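Local coordinates for maleylpyruvate isomerase (Ralstonia sp., PDB 2V6K), which catalyses the glutathione-dependent isomerisation of maleylpyruvate to fumarylpyruvate in bacterial naphthalene degradation, at residues A[142-147]-A[186-191]. Residues are numbered along the deposited sequence; the frame is centred on the assembly and turned at random.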
loop_
_atom_site.group_PDB
_atom_site.type_symbol
_atom_site.label_atom_id
_atom_site.label_comp_id
_atom_site.label_asym_id
_atom_site.label_seq_id
_atom_site.Cartn_x
_atom_site.Cartn_y
_atom_site.Cartn_z
ATOM N N ALA A 142 2.125 -13.517 -8.405
ATOM C CA ALA A 142 1.999 -12.380 -9.311
ATOM C C ALA A 142 3.340 -11.706 -9.570
ATOM O O ALA A 142 3.665 -11.400 -10.716
ATOM C CB ALA A 142 0.992 -11.377 -8.771
ATOM N N TYR A 143 4.108 -11.470 -8.505
ATOM C CA TYR A 143 5.406 -10.808 -8.612
ATOM C C TYR A 143 6.333 -11.629 -9.513
ATOM O O TYR A 143 6.963 -11.088 -10.435
ATOM C CB TYR A 143 6.001 -10.641 -7.209
ATOM C CG TYR A 143 7.076 -9.594 -7.057
ATOM C CD1 TYR A 143 6.835 -8.430 -6.346
ATOM C CD2 TYR A 143 8.350 -9.785 -7.594
ATOM C CE1 TYR A 143 7.822 -7.475 -6.174
ATOM C CE2 TYR A 143 9.347 -8.825 -7.437
ATOM C CZ TYR A 143 9.068 -7.670 -6.725
ATOM O OH TYR A 143 10.034 -6.707 -6.552
ATOM N N GLU A 144 6.401 -12.934 -9.253
ATOM C CA GLU A 144 7.202 -13.861 -10.056
ATOM C C GLU A 144 6.800 -13.837 -11.528
ATOM O O GLU A 144 7.664 -13.821 -12.415
ATOM C CB GLU A 144 7.060 -15.278 -9.495
ATOM C CG GLU A 144 7.885 -16.340 -10.209
ATOM C CD GLU A 144 9.343 -16.377 -9.781
ATOM O OE1 GLU A 144 9.743 -15.644 -8.847
ATOM O OE2 GLU A 144 10.090 -17.169 -10.389
ATOM N N ALA A 145 5.493 -13.843 -11.792
ATOM C CA ALA A 145 4.996 -13.798 -13.167
ATOM C C ALA A 145 5.433 -12.511 -13.862
ATOM O O ALA A 145 5.809 -12.533 -15.041
ATOM C CB ALA A 145 3.485 -13.932 -13.191
ATOM N N LEU A 146 5.395 -11.395 -13.138
ATOM C CA LEU A 146 5.829 -10.115 -13.704
ATOM C C LEU A 146 7.324 -10.067 -13.983
ATOM O O LEU A 146 7.745 -9.503 -14.998
ATOM C CB LEU A 146 5.390 -8.945 -12.819
ATOM C CG LEU A 146 3.876 -8.717 -12.802
ATOM C CD1 LEU A 146 3.496 -7.761 -11.684
ATOM C CD2 LEU A 146 3.372 -8.199 -14.143
ATOM N N LEU A 147 8.122 -10.679 -13.111
ATOM C CA LEU A 147 9.572 -10.779 -13.338
ATOM C C LEU A 147 9.882 -11.555 -14.608
ATOM O O LEU A 147 10.863 -11.261 -15.296
ATOM C CB LEU A 147 10.276 -11.441 -12.148
ATOM C CG LEU A 147 10.296 -10.688 -10.816
ATOM C CD1 LEU A 147 11.092 -11.458 -9.776
ATOM C CD2 LEU A 147 10.869 -9.292 -10.983
ATOM N N TYR A 186 9.246 -19.886 -6.750
ATOM C CA TYR A 186 9.635 -18.512 -7.089
ATOM C C TYR A 186 11.135 -18.365 -7.328
ATOM O O TYR A 186 11.805 -17.627 -6.611
ATOM C CB TYR A 186 9.149 -17.537 -6.001
ATOM C CG TYR A 186 7.745 -17.848 -5.554
ATOM C CD1 TYR A 186 6.669 -17.659 -6.413
ATOM C CD2 TYR A 186 7.494 -18.361 -4.284
ATOM C CE1 TYR A 186 5.386 -17.971 -6.033
ATOM C CE2 TYR A 186 6.198 -18.671 -3.886
ATOM C CZ TYR A 186 5.154 -18.471 -4.769
ATOM O OH TYR A 186 3.863 -18.772 -4.402
ATOM N N PRO A 187 11.671 -19.056 -8.349
ATOM C CA PRO A 187 13.111 -18.979 -8.578
ATOM C C PRO A 187 13.612 -17.586 -8.946
ATOM O O PRO A 187 14.741 -17.239 -8.608
ATOM C CB PRO A 187 13.332 -19.949 -9.743
ATOM C CG PRO A 187 12.012 -19.996 -10.447
ATOM C CD PRO A 187 11.014 -19.932 -9.335
ATOM N N LEU A 188 12.788 -16.799 -9.631
ATOM C CA LEU A 188 13.228 -15.472 -10.047
ATOM C C LEU A 188 13.316 -14.553 -8.839
ATOM O O LEU A 188 14.294 -13.819 -8.681
ATOM C CB LEU A 188 12.334 -14.903 -11.152
ATOM C CG LEU A 188 12.235 -15.745 -12.439
ATOM C CD1 LEU A 188 11.286 -15.103 -13.435
ATOM C CD2 LEU A 188 13.597 -16.009 -13.089
ATOM N N ILE A 189 12.318 -14.632 -7.964
ATOM C CA ILE A 189 12.351 -13.922 -6.693
ATOM C C ILE A 189 13.552 -14.368 -5.855
ATOM O O ILE A 189 14.271 -13.530 -5.301
ATOM C CB ILE A 189 11.019 -14.111 -5.922
ATOM C CG1 ILE A 189 9.924 -13.246 -6.558
ATOM C CG2 ILE A 189 11.172 -13.780 -4.441
ATOM C CD1 ILE A 189 8.522 -13.498 -6.002
ATOM N N ARG A 190 13.794 -15.676 -5.782
ATOM C CA ARG A 190 14.925 -16.170 -5.002
ATOM C C ARG A 190 16.246 -15.633 -5.554
ATOM O O ARG A 190 17.139 -15.263 -4.786
ATOM C CB ARG A 190 14.927 -17.699 -4.947
ATOM C CG ARG A 190 13.882 -18.265 -3.984
ATOM C CD ARG A 190 13.996 -19.774 -3.835
ATOM N NE ARG A 190 13.346 -20.530 -4.913
ATOM C CZ ARG A 190 13.982 -21.162 -5.896
ATOM N NH1 ARG A 190 15.310 -21.126 -5.987
ATOM N NH2 ARG A 190 13.284 -21.836 -6.805
ATOM N N ALA A 191 16.361 -15.560 -6.880
ATOM C CA ALA A 191 17.580 -15.043 -7.506
ATOM C C ALA A 191 17.760 -13.548 -7.242
ATOM O O ALA A 191 18.874 -13.097 -6.988
ATOM C CB ALA A 191 17.596 -15.340 -8.991
#
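Glu144, on helix 125-149, hydrogen-bonds through its carboxylate to the backbone amides of Leu188 and Ile189 in the first turn of helix 187-196. Each oxygen takes one backbone N-H through its syn lone pair. Leu188 N donates to Glu144 OE2 at 2.8 Å, with an N-H...O angle of 163°. Ile189 N donates to Glu144 OE1 at 2.9 Å. CG of Glu144 lies anti to its backbone N, and the bend at chi2 (81°) places CD 3.4 Å from Tyr186 CA. Tyr186 holds the N-cap position, yet the carboxylate of another helix serves these two amides.

Carbon atoms of Tyr186 and Pro187 pack against Glu144. Pro187 CD lies 3.1 Å from Glu144 OE2. The Tyr186 ring meets Glu144 CB edge-on, through CD1 at 3.9 Å. Its hydroxyl is hydrogen-bonded to Asp141 OD1, on the helix of Glu144.

The apolar contacts are few. Leu147 CD1 reaches both Leu188 CB and Ile189 CG1, each at 3.9 Å. Tyr143 CD2 meets Ile189 CG1 obliquely, while the Tyr143 hydroxyl is hydrogen-bonded to Ser157 OG. Leu169 of helix 164-178 touches both Tyr143 and Ile189.

The short helix segments run nearly perpendicular, at 83°, within the GST C-terminal domain. The paired bonds fix the carboxylate's rotation, and its negative charge probably gains from lying at the positive N-terminal end of helix 187-196.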